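Local coordinates for N-acetyltransferase family protein (Bacillus anthracis, PDB 3LNB) that acetylates arylamines, with acetyl-coenzyme A as the probable acetyl donor, and inactivates the drug sulfamethoxazole, at residues 117-122 with 229-234; 130-135 with 215-220; 154-159 with 191-196; 165-170 with 221-226. The protein carries 1 engineered substitution. All blocks are in the same frame, centred on the assembly; numbering follows the deposited sequence.

Interaction 1 (117-122 with 229-234); sequences VYKVAG and QKVNNI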
# COMPACT_ATOMS: atom_id res chain seq x y z
N VAL A 117 -14.63 -9.29 0.20
CA VAL A 117 -13.45 -8.74 0.83
C VAL A 117 -13.75 -8.02 2.14
O VAL A 117 -14.87 -7.60 2.38
CB VAL A 117 -12.75 -7.72 -0.10
CG1 VAL A 117 -12.18 -8.44 -1.32
CG2 VAL A 117 -13.74 -6.65 -0.54
N TYR A 118 -12.73 -7.91 2.98
CA TYR A 118 -12.83 -7.17 4.23
C TYR A 118 -11.44 -6.72 4.64
O TYR A 118 -10.43 -7.29 4.22
CB TYR A 118 -13.50 -8.00 5.35
CG TYR A 118 -12.77 -9.25 5.79
CD1 TYR A 118 -12.94 -10.46 5.11
CD2 TYR A 118 -11.93 -9.23 6.91
CE1 TYR A 118 -12.29 -11.62 5.54
CE2 TYR A 118 -11.28 -10.38 7.35
CZ TYR A 118 -11.47 -11.57 6.67
OH TYR A 118 -10.83 -12.70 7.11
N LYS A 119 -11.39 -5.65 5.44
CA LYS A 119 -10.13 -5.08 5.90
C LYS A 119 -9.74 -5.63 7.27
O LYS A 119 -10.61 -5.95 8.08
CB LYS A 119 -10.25 -3.55 6.00
CG LYS A 119 -10.66 -2.86 4.70
CD LYS A 119 -10.78 -1.35 4.88
CE LYS A 119 -11.97 -0.95 5.73
NZ LYS A 119 -13.26 -1.37 5.12
N VAL A 120 -8.44 -5.72 7.52
CA VAL A 120 -7.93 -6.18 8.81
C VAL A 120 -6.69 -5.35 9.13
O VAL A 120 -6.06 -4.80 8.24
CB VAL A 120 -7.53 -7.69 8.81
CG1 VAL A 120 -8.71 -8.54 8.39
CG2 VAL A 120 -6.32 -7.92 7.90
N ALA A 121 -6.37 -5.24 10.41
CA ALA A 121 -5.20 -4.48 10.79
C ALA A 121 -3.97 -5.38 10.76
O ALA A 121 -4.08 -6.61 10.82
CB ALA A 121 -5.38 -3.89 12.18
N GLY A 122 -2.81 -4.76 10.64
CA GLY A 122 -1.56 -5.49 10.62
C GLY A 122 -0.53 -4.66 11.36
O GLY A 122 -0.73 -3.46 11.57
N GLN A 229 -14.12 3.54 11.30
CA GLN A 229 -13.73 4.20 12.53
C GLN A 229 -12.35 3.71 12.97
O GLN A 229 -11.49 4.51 13.34
CB GLN A 229 -14.75 3.95 13.64
CG GLN A 229 -14.80 5.09 14.65
CD GLN A 229 -15.95 4.95 15.64
OE1 GLN A 229 -17.03 4.47 15.29
NE2 GLN A 229 -15.72 5.40 16.87
N LYS A 230 -12.14 2.40 12.93
CA LYS A 230 -10.85 1.82 13.31
C LYS A 230 -9.78 2.33 12.35
O LYS A 230 -8.68 2.67 12.75
CB LYS A 230 -10.91 0.29 13.26
CG LYS A 230 -9.55 -0.41 13.35
CD LYS A 230 -8.85 -0.19 14.70
CE LYS A 230 -7.52 -0.94 14.74
NZ LYS A 230 -6.78 -0.74 16.02
N VAL A 231 -10.12 2.36 11.06
CA VAL A 231 -9.19 2.85 10.06
C VAL A 231 -8.85 4.31 10.35
O VAL A 231 -7.72 4.74 10.13
CB VAL A 231 -9.77 2.70 8.64
CG1 VAL A 231 -8.93 3.46 7.63
CG2 VAL A 231 -9.80 1.23 8.26
N ASN A 232 -9.81 5.08 10.86
CA ASN A 232 -9.54 6.47 11.21
C ASN A 232 -8.67 6.53 12.46
O ASN A 232 -7.88 7.45 12.63
CB ASN A 232 -10.83 7.26 11.46
CG ASN A 232 -11.58 7.55 10.19
OD1 ASN A 232 -11.03 8.11 9.24
ND2 ASN A 232 -12.85 7.18 10.16
N ASN A 233 -8.82 5.54 13.34
CA ASN A 233 -8.02 5.50 14.56
C ASN A 233 -6.58 5.16 14.16
O ASN A 233 -5.63 5.70 14.70
CB ASN A 233 -8.54 4.44 15.54
CG ASN A 233 -7.87 4.52 16.92
OD1 ASN A 233 -8.12 5.45 17.69
ND2 ASN A 233 -7.01 3.55 17.22
N ILE A 234 -6.44 4.25 13.20
CA ILE A 234 -5.12 3.85 12.72
C ILE A 234 -4.43 5.07 12.12
O ILE A 234 -3.24 5.29 12.34
CB ILE A 234 -5.22 2.73 11.65
CG1 ILE A 234 -5.75 1.44 12.30
CG2 ILE A 234 -3.86 2.47 11.03
CD1 ILE A 234 -5.93 0.27 11.33

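Interaction 2 (130-135 with 215-220); sequences NKWKPD and WKIGYA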
# COMPACT_ATOMS: atom_id res chain seq x y z
N ASN A 130 15.25 -4.36 14.42
CA ASN A 130 14.69 -5.54 15.06
C ASN A 130 13.60 -5.25 16.09
O ASN A 130 13.80 -5.41 17.30
CB ASN A 130 15.82 -6.34 15.73
CG ASN A 130 17.05 -6.48 14.84
OD1 ASN A 130 18.02 -5.72 14.95
ND2 ASN A 130 17.01 -7.46 13.93
N LYS A 131 12.43 -4.82 15.63
CA LYS A 131 11.32 -4.53 16.53
C LYS A 131 10.05 -4.32 15.74
O LYS A 131 10.09 -4.09 14.54
CB LYS A 131 11.61 -3.28 17.36
CG LYS A 131 11.80 -2.03 16.53
CD LYS A 131 12.09 -0.83 17.43
CE LYS A 131 12.33 0.43 16.59
NZ LYS A 131 11.15 0.73 15.73
N TRP A 132 8.91 -4.40 16.42
CA TRP A 132 7.65 -4.19 15.75
C TRP A 132 7.36 -2.70 15.67
O TRP A 132 7.66 -1.95 16.61
CB TRP A 132 6.51 -4.88 16.51
CG TRP A 132 6.60 -6.37 16.55
CD1 TRP A 132 7.06 -7.14 17.58
CD2 TRP A 132 6.19 -7.28 15.52
NE1 TRP A 132 6.97 -8.47 17.26
CE2 TRP A 132 6.44 -8.59 16.01
CE3 TRP A 132 5.64 -7.12 14.24
CZ2 TRP A 132 6.16 -9.73 15.25
CZ3 TRP A 132 5.36 -8.26 13.49
CH2 TRP A 132 5.62 -9.55 14.00
N LYS A 133 6.82 -2.26 14.54
CA LYS A 133 6.44 -0.86 14.39
C LYS A 133 5.16 -0.78 15.24
O LYS A 133 4.69 -1.80 15.75
CB LYS A 133 6.13 -0.54 12.93
CG LYS A 133 7.34 -0.53 11.99
CD LYS A 133 8.32 0.61 12.30
CE LYS A 133 9.35 0.76 11.17
NZ LYS A 133 10.41 1.76 11.50
N PRO A 134 4.59 0.42 15.41
CA PRO A 134 3.37 0.55 16.22
C PRO A 134 2.25 -0.44 15.88
O PRO A 134 2.02 -0.76 14.72
CB PRO A 134 2.95 2.00 15.98
CG PRO A 134 4.26 2.69 15.79
CD PRO A 134 4.99 1.74 14.87
N ASP A 135 1.56 -0.90 16.92
CA ASP A 135 0.44 -1.84 16.79
C ASP A 135 -0.57 -1.36 15.75
O ASP A 135 -1.02 -0.21 15.78
CB ASP A 135 -0.28 -2.01 18.13
CG ASP A 135 0.48 -2.88 19.13
OD1 ASP A 135 1.54 -3.44 18.78
OD2 ASP A 135 0.01 -3.00 20.28
N TRP A 215 14.00 -15.59 4.18
CA TRP A 215 12.63 -15.21 4.52
C TRP A 215 12.59 -14.46 5.84
O TRP A 215 13.28 -14.82 6.78
CB TRP A 215 11.74 -16.44 4.63
CG TRP A 215 11.48 -17.12 3.34
CD1 TRP A 215 12.06 -18.26 2.88
CD2 TRP A 215 10.54 -16.71 2.33
NE1 TRP A 215 11.54 -18.59 1.65
CE2 TRP A 215 10.60 -17.66 1.29
CE3 TRP A 215 9.65 -15.63 2.22
CZ2 TRP A 215 9.81 -17.57 0.14
CZ3 TRP A 215 8.86 -15.54 1.07
CH2 TRP A 215 8.94 -16.50 0.05
N LYS A 216 11.78 -13.42 5.90
CA LYS A 216 11.66 -12.63 7.12
C LYS A 216 10.24 -12.09 7.22
O LYS A 216 9.55 -11.95 6.21
CB LYS A 216 12.67 -11.47 7.08
CG LYS A 216 12.15 -10.23 6.36
CD LYS A 216 13.28 -9.38 5.81
CE LYS A 216 13.52 -9.67 4.33
NZ LYS A 216 14.09 -11.03 4.11
N ILE A 217 9.80 -11.79 8.44
CA ILE A 217 8.45 -11.27 8.63
C ILE A 217 8.29 -9.86 8.08
O ILE A 217 9.05 -8.96 8.43
CB ILE A 217 8.07 -11.24 10.12
CG1 ILE A 217 7.95 -12.67 10.66
CG2 ILE A 217 6.76 -10.48 10.30
CD1 ILE A 217 7.74 -12.73 12.14
N GLY A 218 7.31 -9.68 7.21
CA GLY A 218 7.02 -8.36 6.68
C GLY A 218 6.11 -7.73 7.71
O GLY A 218 6.39 -6.68 8.27
N TYR A 219 4.99 -8.41 7.96
CA TYR A 219 4.04 -7.96 8.96
C TYR A 219 3.18 -9.10 9.47
O TYR A 219 3.03 -10.14 8.83
CB TYR A 219 3.13 -6.85 8.42
CG TYR A 219 2.40 -7.17 7.14
CD1 TYR A 219 2.88 -6.70 5.91
CD2 TYR A 219 1.23 -7.94 7.14
CE1 TYR A 219 2.21 -6.98 4.73
CE2 TYR A 219 0.55 -8.23 5.95
CZ TYR A 219 1.05 -7.74 4.75
OH TYR A 219 0.40 -8.00 3.58
N ALA A 220 2.64 -8.89 10.67
CA ALA A 220 1.76 -9.85 11.31
C ALA A 220 0.36 -9.26 11.18
O ALA A 220 0.21 -8.05 11.00
CB ALA A 220 2.13 -10.01 12.77

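Interaction 3 (154-159 with 191-196); sequences AGFASH and HILEMR. With COA (coenzyme A), chain B.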
# COMPACT_ATOMS: atom_id res chain seq x y z
N ALA A 154 -1.93 -3.50 -1.41
CA ALA A 154 -1.36 -2.52 -2.33
C ALA A 154 -0.77 -1.37 -1.54
O ALA A 154 -0.48 -0.31 -2.09
CB ALA A 154 -2.44 -2.00 -3.27
N GLY A 155 -0.58 -1.57 -0.23
CA GLY A 155 -0.05 -0.50 0.60
C GLY A 155 1.31 -0.72 1.24
O GLY A 155 1.75 0.11 2.04
N PHE A 156 1.99 -1.81 0.90
CA PHE A 156 3.29 -2.10 1.49
C PHE A 156 4.48 -1.40 0.81
O PHE A 156 5.59 -1.93 0.78
CB PHE A 156 3.52 -3.62 1.52
CG PHE A 156 4.45 -4.09 2.61
CD1 PHE A 156 4.84 -5.43 2.68
CD2 PHE A 156 4.94 -3.21 3.57
CE1 PHE A 156 5.71 -5.88 3.69
CE2 PHE A 156 5.81 -3.65 4.59
CZ PHE A 156 6.19 -4.99 4.64
N ALA A 157 4.22 -0.21 0.27
CA ALA A 157 5.23 0.63 -0.39
C ALA A 157 6.05 -0.05 -1.48
O ALA A 157 5.57 -0.24 -2.60
CB ALA A 157 6.16 1.24 0.66
N SER A 158 7.30 -0.39 -1.19
CA SER A 158 8.15 -1.03 -2.18
C SER A 158 8.04 -2.55 -2.15
O SER A 158 8.48 -3.22 -3.08
CB SER A 158 9.62 -0.63 -1.99
OG SER A 158 10.18 -1.24 -0.85
N HIS A 159 7.43 -3.07 -1.09
CA HIS A 159 7.26 -4.51 -0.91
C HIS A 159 5.87 -4.95 -1.38
O HIS A 159 5.11 -5.56 -0.63
CB HIS A 159 7.45 -4.88 0.56
CG HIS A 159 8.70 -4.33 1.15
ND1 HIS A 159 9.96 -4.69 0.71
CD2 HIS A 159 8.90 -3.41 2.13
CE1 HIS A 159 10.87 -4.01 1.38
NE2 HIS A 159 10.26 -3.23 2.25
N HIS A 191 -1.43 -14.56 11.93
CA HIS A 191 -0.86 -14.84 10.62
C HIS A 191 0.26 -13.84 10.33
O HIS A 191 0.36 -12.80 10.98
CB HIS A 191 -1.92 -14.70 9.52
CG HIS A 191 -3.13 -15.55 9.72
ND1 HIS A 191 -3.92 -15.48 10.84
CD2 HIS A 191 -3.70 -16.49 8.92
CE1 HIS A 191 -4.93 -16.32 10.73
NE2 HIS A 191 -4.82 -16.95 9.57
N ILE A 192 1.09 -14.17 9.35
CA ILE A 192 2.18 -13.31 8.95
C ILE A 192 2.37 -13.38 7.45
O ILE A 192 1.99 -14.35 6.80
CB ILE A 192 3.54 -13.73 9.59
CG1 ILE A 192 3.89 -15.17 9.17
CG2 ILE A 192 3.47 -13.62 11.11
CD1 ILE A 192 5.27 -15.61 9.62
N LEU A 193 2.93 -12.31 6.91
CA LEU A 193 3.27 -12.27 5.50
C LEU A 193 4.78 -12.17 5.59
O LEU A 193 5.31 -11.24 6.19
CB LEU A 193 2.70 -11.03 4.81
CG LEU A 193 3.22 -10.83 3.38
CD1 LEU A 193 2.28 -9.94 2.59
CD2 LEU A 193 4.62 -10.22 3.41
N GLU A 194 5.48 -13.16 5.04
CA GLU A 194 6.93 -13.15 5.05
C GLU A 194 7.39 -12.76 3.66
O GLU A 194 6.63 -12.88 2.70
CB GLU A 194 7.49 -14.53 5.41
CG GLU A 194 7.22 -14.94 6.84
CD GLU A 194 8.09 -16.11 7.27
OE1 GLU A 194 7.94 -17.21 6.70
OE2 GLU A 194 8.93 -15.92 8.17
N MET A 195 8.64 -12.31 3.55
CA MET A 195 9.15 -11.89 2.26
C MET A 195 10.68 -11.98 2.18
O MET A 195 11.35 -12.11 3.20
CB MET A 195 8.73 -10.44 2.00
CG MET A 195 9.45 -9.45 2.90
SD MET A 195 8.87 -7.74 2.74
CE MET A 195 9.53 -7.04 4.26
N ARG A 196 11.20 -11.90 0.96
CA ARG A 196 12.63 -11.93 0.69
C ARG A 196 12.87 -11.50 -0.75
O ARG A 196 11.92 -11.41 -1.54
CB ARG A 196 13.21 -13.34 0.91
CG ARG A 196 12.70 -14.38 -0.07
CD ARG A 196 13.51 -15.69 0.02
NE ARG A 196 13.00 -16.69 -0.91
CZ ARG A 196 13.51 -17.91 -1.06
NH1 ARG A 196 14.56 -18.30 -0.35
NH2 ARG A 196 12.96 -18.76 -1.92
N1A COA B . 8.52 6.70 6.72
C2A COA B . 9.22 7.74 6.31
N3A COA B . 10.39 7.60 5.70
C4A COA B . 10.89 6.38 5.48
C5A COA B . 10.19 5.26 5.91
C6A COA B . 8.96 5.45 6.54
N6A COA B . 8.24 4.40 6.94
N7A COA B . 10.89 4.19 5.56
C8A COA B . 12.00 4.61 4.94
N9A COA B . 12.00 5.94 4.89
C1B COA B . 13.00 6.77 4.19
C2B COA B . 14.43 6.57 4.69
O2B COA B . 14.64 7.33 5.89
C3B COA B . 15.22 7.16 3.53
O3B COA B . 15.44 8.56 3.73
P3B COA B . 16.80 9.22 3.17
O7A COA B . 17.12 8.78 1.80
O8A COA B . 16.60 10.82 3.28
O9A COA B . 17.93 8.81 4.23
C4B COA B . 14.32 6.92 2.32
O4B COA B . 13.11 6.33 2.83
C5B COA B . 14.96 5.95 1.33
O5B COA B . 15.16 4.68 1.95
P1A COA B . 16.02 3.56 1.19
O1A COA B . 15.86 2.21 2.06
O2A COA B . 17.43 3.96 1.03
O3A COA B . 15.30 3.34 -0.24
P2A COA B . 13.97 2.45 -0.45
O4A COA B . 14.50 0.97 -0.80
O5A COA B . 13.15 3.01 -1.54
O6A COA B . 13.20 2.34 0.95
CBP COA B . 10.77 2.53 1.27
CCP COA B . 12.13 3.22 1.29
CDP COA B . 10.40 2.16 -0.17
CEP COA B . 9.71 3.47 1.84
CAP COA B . 10.82 1.26 2.13
OAP COA B . 11.22 1.61 3.46
C9P COA B . 9.46 0.57 2.20
O9P COA B . 9.01 -0.04 1.23
N8P COA B . 8.84 0.67 3.37
C7P COA B . 7.53 0.06 3.66
C6P COA B . 6.66 1.03 4.45
C5P COA B . 5.48 0.30 5.10
O5P COA B . 5.66 -0.42 6.08
N4P COA B . 4.28 0.52 4.56
C3P COA B . 3.07 -0.12 5.08
C2P COA B . 2.56 0.60 6.34
S1P COA B . 1.87 2.27 6.01

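Interaction 4 (165-170 with 221-226); sequences VPFSGE and FTLDPI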
# COMPACT_ATOMS: atom_id res chain seq x y z
N VAL A 165 -2.01 -13.06 -2.46
CA VAL A 165 -1.13 -14.02 -1.81
C VAL A 165 -2.01 -15.03 -1.08
O VAL A 165 -2.68 -14.69 -0.11
CB VAL A 165 -0.18 -13.32 -0.83
CG1 VAL A 165 0.89 -14.30 -0.34
CG2 VAL A 165 0.47 -12.11 -1.50
N PRO A 166 -2.00 -16.29 -1.53
CA PRO A 166 -2.81 -17.35 -0.94
C PRO A 166 -2.43 -17.80 0.46
O PRO A 166 -1.25 -17.97 0.76
CB PRO A 166 -2.69 -18.49 -1.95
CG PRO A 166 -1.26 -18.33 -2.42
CD PRO A 166 -1.14 -16.82 -2.61
N PHE A 167 -3.44 -17.99 1.30
CA PHE A 167 -3.25 -18.47 2.66
C PHE A 167 -2.69 -19.89 2.62
O PHE A 167 -2.12 -20.37 3.60
CB PHE A 167 -4.58 -18.49 3.42
CG PHE A 167 -4.97 -17.17 4.03
CD1 PHE A 167 -4.95 -16.00 3.28
CD2 PHE A 167 -5.40 -17.12 5.36
CE1 PHE A 167 -5.36 -14.79 3.84
CE2 PHE A 167 -5.81 -15.91 5.93
CZ PHE A 167 -5.79 -14.74 5.17
N SER A 168 -2.87 -20.57 1.49
CA SER A 168 -2.38 -21.94 1.36
C SER A 168 -0.85 -21.97 1.39
O SER A 168 -0.25 -23.04 1.43
CB SER A 168 -2.92 -22.58 0.08
OG SER A 168 -2.78 -21.72 -1.03
N GLY A 169 -0.22 -20.80 1.35
CA GLY A 169 1.23 -20.73 1.45
C GLY A 169 2.15 -20.74 0.25
O GLY A 169 3.36 -20.50 0.42
N GLU A 170 1.64 -20.99 -0.95
CA GLU A 170 2.51 -21.01 -2.13
C GLU A 170 3.21 -19.66 -2.27
O GLU A 170 2.67 -18.61 -1.89
CB GLU A 170 1.70 -21.35 -3.41
CG GLU A 170 2.56 -21.71 -4.64
CD GLU A 170 1.80 -22.49 -5.73
OE1 GLU A 170 0.76 -21.98 -6.21
OE2 GLU A 170 2.25 -23.60 -6.13
N PHE A 221 -0.65 -10.12 11.27
CA PHE A 221 -2.04 -9.67 11.20
C PHE A 221 -2.99 -10.74 11.72
O PHE A 221 -2.57 -11.87 12.01
CB PHE A 221 -2.43 -9.28 9.76
CG PHE A 221 -2.42 -10.42 8.78
CD1 PHE A 221 -1.23 -10.87 8.21
CD2 PHE A 221 -3.61 -11.06 8.42
CE1 PHE A 221 -1.22 -11.92 7.29
CE2 PHE A 221 -3.61 -12.12 7.51
CZ PHE A 221 -2.42 -12.55 6.95
N THR A 222 -4.25 -10.36 11.88
CA THR A 222 -5.30 -11.27 12.35
C THR A 222 -6.44 -11.18 11.34
O THR A 222 -6.37 -10.40 10.39
CB THR A 222 -5.84 -10.86 13.73
OG1 THR A 222 -6.61 -9.65 13.60
CG2 THR A 222 -4.71 -10.62 14.71
N LEU A 223 -7.48 -11.98 11.54
CA LEU A 223 -8.61 -11.96 10.63
C LEU A 223 -9.81 -11.21 11.22
O LEU A 223 -10.95 -11.40 10.79
CB LEU A 223 -8.99 -13.40 10.23
CG LEU A 223 -7.84 -14.22 9.61
CD1 LEU A 223 -8.35 -15.58 9.18
CD2 LEU A 223 -7.24 -13.48 8.42
N ASP A 224 -9.55 -10.36 12.21
CA ASP A 224 -10.59 -9.55 12.84
C ASP A 224 -10.93 -8.37 11.91
O ASP A 224 -10.09 -7.50 11.68
CB ASP A 224 -10.13 -8.98 14.19
CG ASP A 224 -9.72 -10.06 15.17
OD1 ASP A 224 -10.43 -11.08 15.28
OD2 ASP A 224 -8.69 -9.87 15.87
N PRO A 225 -12.16 -8.32 11.39
CA PRO A 225 -12.64 -7.26 10.49
C PRO A 225 -12.61 -5.87 11.13
O PRO A 225 -13.06 -5.69 12.26
CB PRO A 225 -14.07 -7.68 10.17
CG PRO A 225 -14.05 -9.16 10.35
CD PRO A 225 -13.21 -9.34 11.58
N ILE A 226 -12.10 -4.88 10.39
CA ILE A 226 -12.05 -3.52 10.91
C ILE A 226 -12.90 -2.58 10.05
O ILE A 226 -12.96 -2.72 8.83
CB ILE A 226 -10.60 -2.99 10.97
CG1 ILE A 226 -9.98 -2.96 9.58
CG2 ILE A 226 -9.79 -3.86 11.92
CD1 ILE A 226 -8.53 -2.48 9.56

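Interaction 1 (117-122 with 229-234)
I234 N bonds to K230 O at 2.8 Å, one helical turn back; the two residues are four apart, and their side chains therefore both reach A121 of the strand. A121 CB lies 4.3 Å from I234 CD1, at the end of an extended isoleucine branch, and 4.5 Å from K230 CE. The ammonium of K230 runs on past the alanine to a salt bridge with D136, with CE, the last carbon before it, beside the methyl. Further back on the same face of the strand, K119 CE meets V231 CG2 at 4.0 Å, the two side chains crossing at about a right angle. The lysine chain bends at chi3 (-71°) and again at chi4, so CE turns in to the valine while the charged end makes a cation-pi contact with Y107. Here helix 228-240 packs against strand 116-126 of the large antiparallel sheet; the axes of 229-234 and 117-122 are inclined by 32° and pass 10.0 Å apart. That distance leaves the contact entirely to side-chain ends, with no hydrogen bond across it. Strand alternation sends V120 the other way, onto I140, while K119 and A121 face the helix. I226 touches both K119 and V231, and I234 also rests on V139.

Interaction 2 (130-135 with 215-220)
W132 meets I217 and A220 through the far corner of its six-membered ring, and the contact between the two segments is wholly apolar. CH2 and CZ3 straddle the alanine methyl, each 3.7 Å from A220 CB. Beside it, CH2 touches I217 CG2 at 4.0 Å, and CZ3 is nearly as close to that methyl. Both methyls approach the indole obliquely, and the tryptophan and isoleucine side chains cross at about a right angle. With W132 CG beside its own backbone N (chi1 -65°), the ring is swung away from its strand so that only this corner reaches strand 216-225. Among aromatic contacts, the indole also meets Y125 edge-to-face. The backbone prepares the landing site: G218 and Y219 both face L193 in a classic beta bulge, and the extra residue lets I217 and A220, three positions apart, point to the same side. Y219 is turned the other way, edge-to-face with F156. Polar links lie at the margins, where K133 forms a salt bridge with D126 and D135 one with K188. In the sheet, strand 116-126 runs between strands 131-145 and 216-225, pairing with both. W132 therefore spans this intervening strand, touching T123 on the way, while K188 packs on the tryptophan and T186 on A220.

Interaction 3 (154-159 with 191-196)
M195 lies over one face of the H159 imidazole, its methyl CE 4.2 Å from the ring centroid and only 5° off the normal, a CH-pi contact. SD follows at 4.1 Å from the same H159 centroid, still over the face, with H159 CG 3.8 Å away. On the opposite face S158 OG sits above the ring centre, so the imidazole is held between a thioether and a hydroxyl. The same sulfur makes an oblique Met-aromatic contact with F156, SD to CE1 3.8 Å, while CE touches F156 CZ at 3.9 Å. M195 CG is wedged between the backbone N and carbonyl carbon (chi1 70°), and beyond it the chain extends straight to the two rings. L193 CD2 reaches F156 CE1 at longer range. The type II' turn from F156 to H159, closed by H159 N to F156 O, gathers these groups and forms part of the coenzyme A pocket. Its S158 grips the pantetheine carbonyl O9P twice, from OG at 2.7 Å and from N at 3.0 Å, and the edge of F156 meets the second pantetheine amide, with O5P near the ring plane. M195 thus forms a second shell behind residues that touch the cofactor. It meets both rings by shape, dispersion and sulfur-aromatic contact alone, while the polar bonds of S158 are spent on the ligand.

Interaction 4 (165-170 with 221-226)
F167 carries its ring beside its own backbone N (chi1 -85°), and F221 holds its ring between N and carbonyl carbon (chi1 65°), so the two aromatics approach from opposite directions. Their rims meet where F167 CZ comes 4.1 Å from F221 CE2, near the plane of the F221 ring. L223, two residues along the same face of the strand, slides past F167 in the opposite sense. Its CD2 lies in the plane of the F167 ring at the edge, 3.8 Å from both CE2 and CZ, and CD1 follows at 4.1 Å from CE2. F167 is presented by a type I turn from P166 to G169, closed by G169 N to P166 O at 3.1 Å. In sheet order three strands separate 165-166 from 216-225; the side chains meet because the sheet curls round, consistent with the beta-barrel domain of arylamine N-acetyltransferases. H191 meets both phenyl rings, and V151 and I142 also touch both. No polar group of either segment bonds across the contact: it is hydrocarbon against hydrocarbon, held by dispersion, with F221 buried and F167 and L223 partly exposed, which leaves ring orientation to close fit with the surrounding side chains.

Overall arrangement
From the N terminus the chain passes 117-122, 130-135, 154-159 and 165-170 before any contact closes. Interaction 3 closes first, when strand 191-196 returns to the coenzyme A loop. Strand 216-225 then closes interaction 2 with its first half and interaction 4 with its second, and helix 228-240 closes interaction 1 around all the others. Interaction 3 nests inside interaction 2, whereas interaction 4 crosses both. Strand 216-225 joins them: it pairs with 191-196 on one side, through G218 to L193 and F221 to H191, and with 116-126 on the other. Together the contacts tie the curled sheet to the cofactor loop and the following helix.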